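Local coordinates for putative histidine protein kinase (Rhodobacter sphaeroides, PDB 3KYJ) that probably carries sensory signals from chemoreceptors to the flagellar motors as the kinase CheA3, of which this chain is the phosphotransfer (Hpt) part, at residues 19-24 and 53-57; 63-69 and 115-121. All blocks are in the same frame, centred on the assembly; numbering follows the deposited sequence.

Contact 1: residues 19-24 and 53-57; sequences DGAQAL and TFKGN
A chi1 of -154° swings the Asp19 carboxylate away from the backbone N and toward Asn57, while Phe54 places its ring beside Leu24 by a like rotation (chi1 -169°). The two pairs join neighbouring, nearly antiparallel helices, 10-35 and 40-60, in the helical bundle of the Hpt domain, and the axes of the short segments approach to 9.5 Å. His52, the predicted phosphohistidine, which is not phosphorylated here, immediately precedes segment 53-57.

Where the helices come closest, Gly20 and Phe54 have their CA atoms 5.8 Å apart; glycine suits the place because a CB here would lie close to CE1 of Phe54, and its carbonyl O lies at the ring edge. Leu24 then reaches one ring face with CD2, 4.1 Å from the Phe54 ring centroid and offset toward the rim, a CH-pi contact, while its CD1 lies 3.6 Å from CE1 of Phe54. Leu102 of helix 89-112 and Val66 of helix 64-82 also pack on Phe54, so this large apolar ring serves three helices. Small Ala23 lets its methyl approach both CB of Phe54 and CG2 of Thr53. The hydroxyl of Thr53 is engaged within its own helix by the carbonyl of Arg49, which leaves the methyl to face Asp19 and Ala23.

At the polar end an amide suits position 57 because it offers both a donor and an acceptor. Water 1 bridges the pair, donating to OD1 of Asn57 and, weakly, to OD2 of Asp19. Apolar side chains of the partner protein pack against Asp19 and against Asn57. The direct bond is nearly straight, 170° at the hydrogen: ND2 of Asn57 gives it within the amide plane to the anti side of Asp19 OD2, somewhat out of the carboxylate plane, at 2.9 Å.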
loop_
_atom_site.group_PDB
_atom_site.type_symbol
_atom_site.label_atom_id
_atom_site.label_comp_id
_atom_site.label_asym_id
_atom_site.label_seq_id
_atom_site.Cartn_x
_atom_site.Cartn_y
_atom_site.Cartn_z
ATOM N N ASP A 19 3.627 10.018 6.995
ATOM C CA ASP A 19 3.800 9.228 5.765
ATOM C C ASP A 19 3.070 9.905 4.598
ATOM O O ASP A 19 3.563 9.918 3.471
ATOM C CB ASP A 19 3.261 7.810 6.012
ATOM C CG ASP A 19 3.905 6.770 5.131
ATOM O OD1 ASP A 19 4.981 6.267 5.493
ATOM O OD2 ASP A 19 3.329 6.419 4.094
ATOM N N GLY A 20 1.921 10.513 4.873
ATOM C CA GLY A 20 1.183 11.211 3.833
ATOM C C GLY A 20 1.939 12.410 3.316
ATOM O O GLY A 20 1.965 12.653 2.112
ATOM N N ALA A 21 2.581 13.145 4.220
ATOM C CA ALA A 21 3.361 14.302 3.801
ATOM C C ALA A 21 4.548 13.884 2.939
ATOM O O ALA A 21 4.861 14.559 1.967
ATOM C CB ALA A 21 3.839 15.098 5.003
ATOM N N GLN A 22 5.215 12.791 3.302
ATOM C CA GLN A 22 6.322 12.271 2.487
ATOM C C GLN A 22 5.839 11.866 1.098
ATOM O O GLN A 22 6.474 12.174 0.101
ATOM C CB GLN A 22 6.997 11.084 3.179
ATOM C CG GLN A 22 7.743 11.464 4.449
ATOM C CD GLN A 22 8.895 12.435 4.195
ATOM O OE1 GLN A 22 9.671 12.275 3.246
ATOM N NE2 GLN A 22 9.010 13.448 5.048
ATOM N N ALA A 23 4.700 11.187 1.027
ATOM C CA ALA A 23 4.188 10.761 -0.263
ATOM C C ALA A 23 3.815 11.970 -1.127
ATOM O O ALA A 23 4.139 12.013 -2.317
ATOM C CB ALA A 23 2.997 9.849 -0.077
ATOM N N LEU A 24 3.130 12.954 -0.540
ATOM C CA LEU A 24 2.762 14.137 -1.320
ATOM C C LEU A 24 3.999 14.957 -1.711
ATOM O O LEU A 24 4.031 15.543 -2.801
ATOM C CB LEU A 24 1.721 14.999 -0.596
ATOM C CG LEU A 24 0.367 14.302 -0.401
ATOM C CD1 LEU A 24 -0.582 15.264 0.279
ATOM C CD2 LEU A 24 -0.200 13.825 -1.728
ATOM N N THR A 53 0.811 4.979 -2.588
ATOM C CA THR A 53 1.020 4.983 -1.154
ATOM C C THR A 53 -0.027 5.859 -0.452
ATOM O O THR A 53 -0.645 5.464 0.552
ATOM C CB THR A 53 2.423 5.507 -0.840
ATOM O OG1 THR A 53 3.366 4.518 -1.248
ATOM C CG2 THR A 53 2.587 5.798 0.658
ATOM N N PHE A 54 -0.232 7.068 -0.968
ATOM C CA PHE A 54 -1.200 7.964 -0.365
ATOM C C PHE A 54 -2.607 7.344 -0.372
ATOM O O PHE A 54 -3.320 7.380 0.629
ATOM C CB PHE A 54 -1.160 9.308 -1.071
ATOM C CG PHE A 54 -1.938 10.365 -0.350
ATOM C CD1 PHE A 54 -1.338 11.145 0.612
ATOM C CD2 PHE A 54 -3.284 10.533 -0.601
ATOM C CE1 PHE A 54 -2.057 12.103 1.300
ATOM C CE2 PHE A 54 -4.019 11.478 0.095
ATOM C CZ PHE A 54 -3.414 12.262 1.041
ATOM N N LYS A 55 -2.974 6.736 -1.492
ATOM C CA LYS A 55 -4.231 6.031 -1.608
ATOM C C LYS A 55 -4.366 4.899 -0.582
ATOM O O LYS A 55 -5.381 4.794 0.115
ATOM C CB LYS A 55 -4.376 5.468 -3.016
ATOM C CG LYS A 55 -5.720 4.830 -3.290
ATOM C CD LYS A 55 -5.797 4.048 -4.618
ATOM C CE LYS A 55 -5.122 2.696 -4.480
ATOM N NZ LYS A 55 -5.401 1.811 -5.649
ATOM N N GLY A 56 -3.369 4.036 -0.497
ATOM C CA GLY A 56 -3.416 2.935 0.451
ATOM C C GLY A 56 -3.496 3.385 1.898
ATOM O O GLY A 56 -4.176 2.771 2.706
ATOM N N ASN A 57 -2.810 4.475 2.217
ATOM C CA ASN A 57 -2.820 5.021 3.570
ATOM C C ASN A 57 -4.240 5.471 3.949
ATOM O O ASN A 57 -4.724 5.225 5.043
ATOM C CB ASN A 57 -1.843 6.209 3.675
ATOM C CG ASN A 57 -0.373 5.799 3.675
ATOM O OD1 ASN A 57 -0.023 4.622 3.548
ATOM N ND2 ASN A 57 0.491 6.785 3.813
HETATM O O HOH W 1 2.284 3.742 4.690
#

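Contact 2: residues 63-69 and 115-121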
loop_
_atom_site.group_PDB
_atom_site.type_symbol
_atom_site.label_atom_id
_atom_site.label_comp_id
_atom_site.label_asym_id
_atom_site.label_seq_id
_atom_site.Cartn_x
_atom_site.Cartn_y
_atom_site.Cartn_z
ATOM N N LEU A 63 -10.914 6.249 4.842
ATOM C CA LEU A 63 -11.206 7.610 4.382
ATOM C C LEU A 63 -11.552 7.529 2.901
ATOM O O LEU A 63 -10.774 7.920 2.044
ATOM C CB LEU A 63 -10.025 8.540 4.669
ATOM C CG LEU A 63 -9.492 8.487 6.099
ATOM C CD1 LEU A 63 -8.256 9.367 6.283
ATOM C CD2 LEU A 63 -10.593 8.876 7.082
ATOM N N SER A 64 -12.757 7.045 2.620
ATOM C CA SER A 64 -13.153 6.695 1.257
ATOM C C SER A 64 -13.223 7.898 0.301
ATOM O O SER A 64 -12.949 7.736 -0.890
ATOM C CB SER A 64 -14.501 5.947 1.253
ATOM O OG SER A 64 -14.443 4.692 1.942
ATOM N N VAL A 65 -13.549 9.088 0.796
ATOM C CA VAL A 65 -13.605 10.247 -0.097
ATOM C C VAL A 65 -12.167 10.603 -0.469
ATOM O O VAL A 65 -11.857 10.762 -1.635
ATOM C CB VAL A 65 -14.353 11.447 0.518
ATOM C CG1 VAL A 65 -14.179 12.724 -0.366
ATOM C CG2 VAL A 65 -15.851 11.120 0.665
ATOM N N VAL A 66 -11.280 10.692 0.515
ATOM C CA VAL A 66 -9.856 10.950 0.203
ATOM C C VAL A 66 -9.313 9.888 -0.781
ATOM O O VAL A 66 -8.689 10.212 -1.801
ATOM C CB VAL A 66 -8.964 11.000 1.471
ATOM C CG1 VAL A 66 -7.501 11.115 1.071
ATOM C CG2 VAL A 66 -9.305 12.152 2.378
ATOM N N GLU A 67 -9.591 8.626 -0.476
ATOM C CA GLU A 67 -9.159 7.508 -1.290
ATOM C C GLU A 67 -9.609 7.676 -2.736
ATOM O O GLU A 67 -8.844 7.439 -3.652
ATOM C CB GLU A 67 -9.687 6.205 -0.705
ATOM C CG GLU A 67 -9.214 4.958 -1.436
ATOM C CD GLU A 67 -9.828 3.687 -0.909
ATOM O OE1 GLU A 67 -10.531 3.724 0.111
ATOM O OE2 GLU A 67 -9.630 2.645 -1.532
ATOM N N SER A 68 -10.853 8.102 -2.940
ATOM C CA SER A 68 -11.395 8.175 -4.302
ATOM C C SER A 68 -10.679 9.232 -5.156
ATOM O O SER A 68 -10.571 9.064 -6.372
ATOM C CB SER A 68 -12.904 8.467 -4.258
ATOM O OG SER A 68 -13.208 9.762 -3.745
ATOM N N ARG A 69 -10.198 10.304 -4.538
ATOM C CA ARG A 69 -9.447 11.323 -5.298
ATOM C C ARG A 69 -8.073 10.766 -5.692
ATOM O O ARG A 69 -7.627 10.910 -6.834
ATOM C CB ARG A 69 -9.270 12.610 -4.504
ATOM C CG ARG A 69 -10.458 13.597 -4.587
ATOM C CD ARG A 69 -11.732 12.989 -4.048
ATOM N NE ARG A 69 -12.815 13.964 -4.020
ATOM C CZ ARG A 69 -14.109 13.645 -4.089
ATOM N NH1 ARG A 69 -14.517 12.403 -4.307
ATOM N NH2 ARG A 69 -15.000 14.619 -4.022
ATOM N N ASP A 115 -12.993 11.438 7.646
ATOM C CA ASP A 115 -12.966 11.694 6.203
ATOM C C ASP A 115 -13.418 13.123 5.934
ATOM O O ASP A 115 -14.054 13.765 6.769
ATOM C CB ASP A 115 -13.844 10.674 5.482
ATOM C CG ASP A 115 -13.474 10.462 4.017
ATOM O OD1 ASP A 115 -12.494 11.041 3.494
ATOM O OD2 ASP A 115 -14.202 9.664 3.392
ATOM N N VAL A 116 -13.076 13.624 4.756
ATOM C CA VAL A 116 -13.430 14.981 4.367
ATOM C C VAL A 116 -14.756 14.947 3.693
ATOM O O VAL A 116 -15.203 13.885 3.232
ATOM C CB VAL A 116 -12.442 15.562 3.328
ATOM C CG1 VAL A 116 -11.087 15.716 3.929
ATOM C CG2 VAL A 116 -12.389 14.676 2.095
ATOM N N GLU A 117 -15.392 16.117 3.673
ATOM C CA GLU A 117 -16.494 16.357 2.781
ATOM C C GLU A 117 -15.971 16.613 1.386
ATOM O O GLU A 117 -15.039 17.439 1.148
ATOM C CB GLU A 117 -17.320 17.560 3.235
ATOM C CG GLU A 117 -18.077 17.346 4.540
ATOM C CD GLU A 117 -19.096 16.223 4.460
ATOM O OE1 GLU A 117 -19.646 15.982 3.365
ATOM O OE2 GLU A 117 -19.363 15.587 5.502
ATOM N N GLY A 118 -16.594 15.892 0.470
ATOM C CA GLY A 118 -16.174 15.860 -0.910
ATOM C C GLY A 118 -16.437 17.109 -1.711
ATOM O O GLY A 118 -15.874 17.239 -2.784
ATOM N N THR A 119 -17.275 18.014 -1.213
ATOM C CA THR A 119 -17.706 19.169 -2.000
ATOM C C THR A 119 -16.574 19.996 -2.610
ATOM O O THR A 119 -16.605 20.358 -3.794
ATOM C CB THR A 119 -18.517 20.108 -1.137
ATOM O OG1 THR A 119 -19.462 19.338 -0.395
ATOM C CG2 THR A 119 -19.216 21.136 -2.004
ATOM N N GLY A 120 -15.564 20.302 -1.801
ATOM C CA GLY A 120 -14.478 21.160 -2.232
ATOM C C GLY A 120 -13.652 20.590 -3.377
ATOM O O GLY A 120 -13.011 21.338 -4.125
ATOM N N SER A 121 -13.678 19.269 -3.534
ATOM C CA SER A 121 -12.857 18.598 -4.540
ATOM C C SER A 121 -13.664 18.006 -5.708
ATOM O O SER A 121 -13.130 17.279 -6.540
ATOM C CB SER A 121 -11.958 17.528 -3.883
ATOM O OG SER A 121 -12.734 16.576 -3.163
#
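The first turn of helix 64-82 is met here by the loop that leads from helix 89-112 to helix 122-135, and the carboxylate of Asp115 binds backbone N-H groups of that turn from outside. An acidic residue suits the site, since the leading N-H groups of a helix have no carbonyl partners within the helix. OD2 of Asp115 takes the N-H of Val65 at 2.7 Å in an almost straight bond (170°). The N of Val66 lies 3.2 Å from OD1 of Asp115 and donates to it; both oxygens use their syn lone pairs, so the carboxylate spans two successive amides. OD1 also receives a weak bond from the N-H of Val116. Leu63, at the N-cap position, has an apolar side chain, which packs against Trp13 and Tyr16 of helix 10-35.

Beside the carboxylate, branched valines fill the space between helix and loop. CG1 of Val65 lies 3.6 Å from CG2 of Val116 and also touches CA of Gly118, where the absence of a side chain leaves room for Arg69. CG2 of Val66 meets CG2 of Val116 at 4.0 Å.

One turn further on, Arg69 bends at chi2 (61°), so that CG1 of Val65 lies over the centre of one guanidinium face, 3.8 Å from its plane. NE of Arg69 gives a bond to OG of Ser121 at 2.8 Å, close to the guanidinium plane, and NH2 a weak one to the carbonyl O of Gly118. NH1 is held by OG of Ser68, which itself donates to the Val65 carbonyl. Bonds from all three nitrogens, that of NH2 weak, limit the rotation of the group. The positive end of the helix dipole probably stabilises the charge of Asp115.

How the contacts relate
From the N terminus, helix 10-35 runs into helix 40-60 through a short connection, and contact 1 closes this helical hairpin by joining 19-24 to 53-57. The chain then turns into helix 64-82, and contact 2 opens at its N-terminal end; its second half comes only after helix 89-112, in the loop leading to helix 122-135. The two closures therefore follow in series, neither enclosing nor crossing the other. Their centres lie about 15 Å apart, yet they touch: CE2 of Phe54 packs 3.6 Å from CG1 of Val66, and Lys55 lies against Glu67. Phe54 and Val66 thus couple the first hairpin to helix 64-82, which contact 2 ties to the loop before helix 122-135.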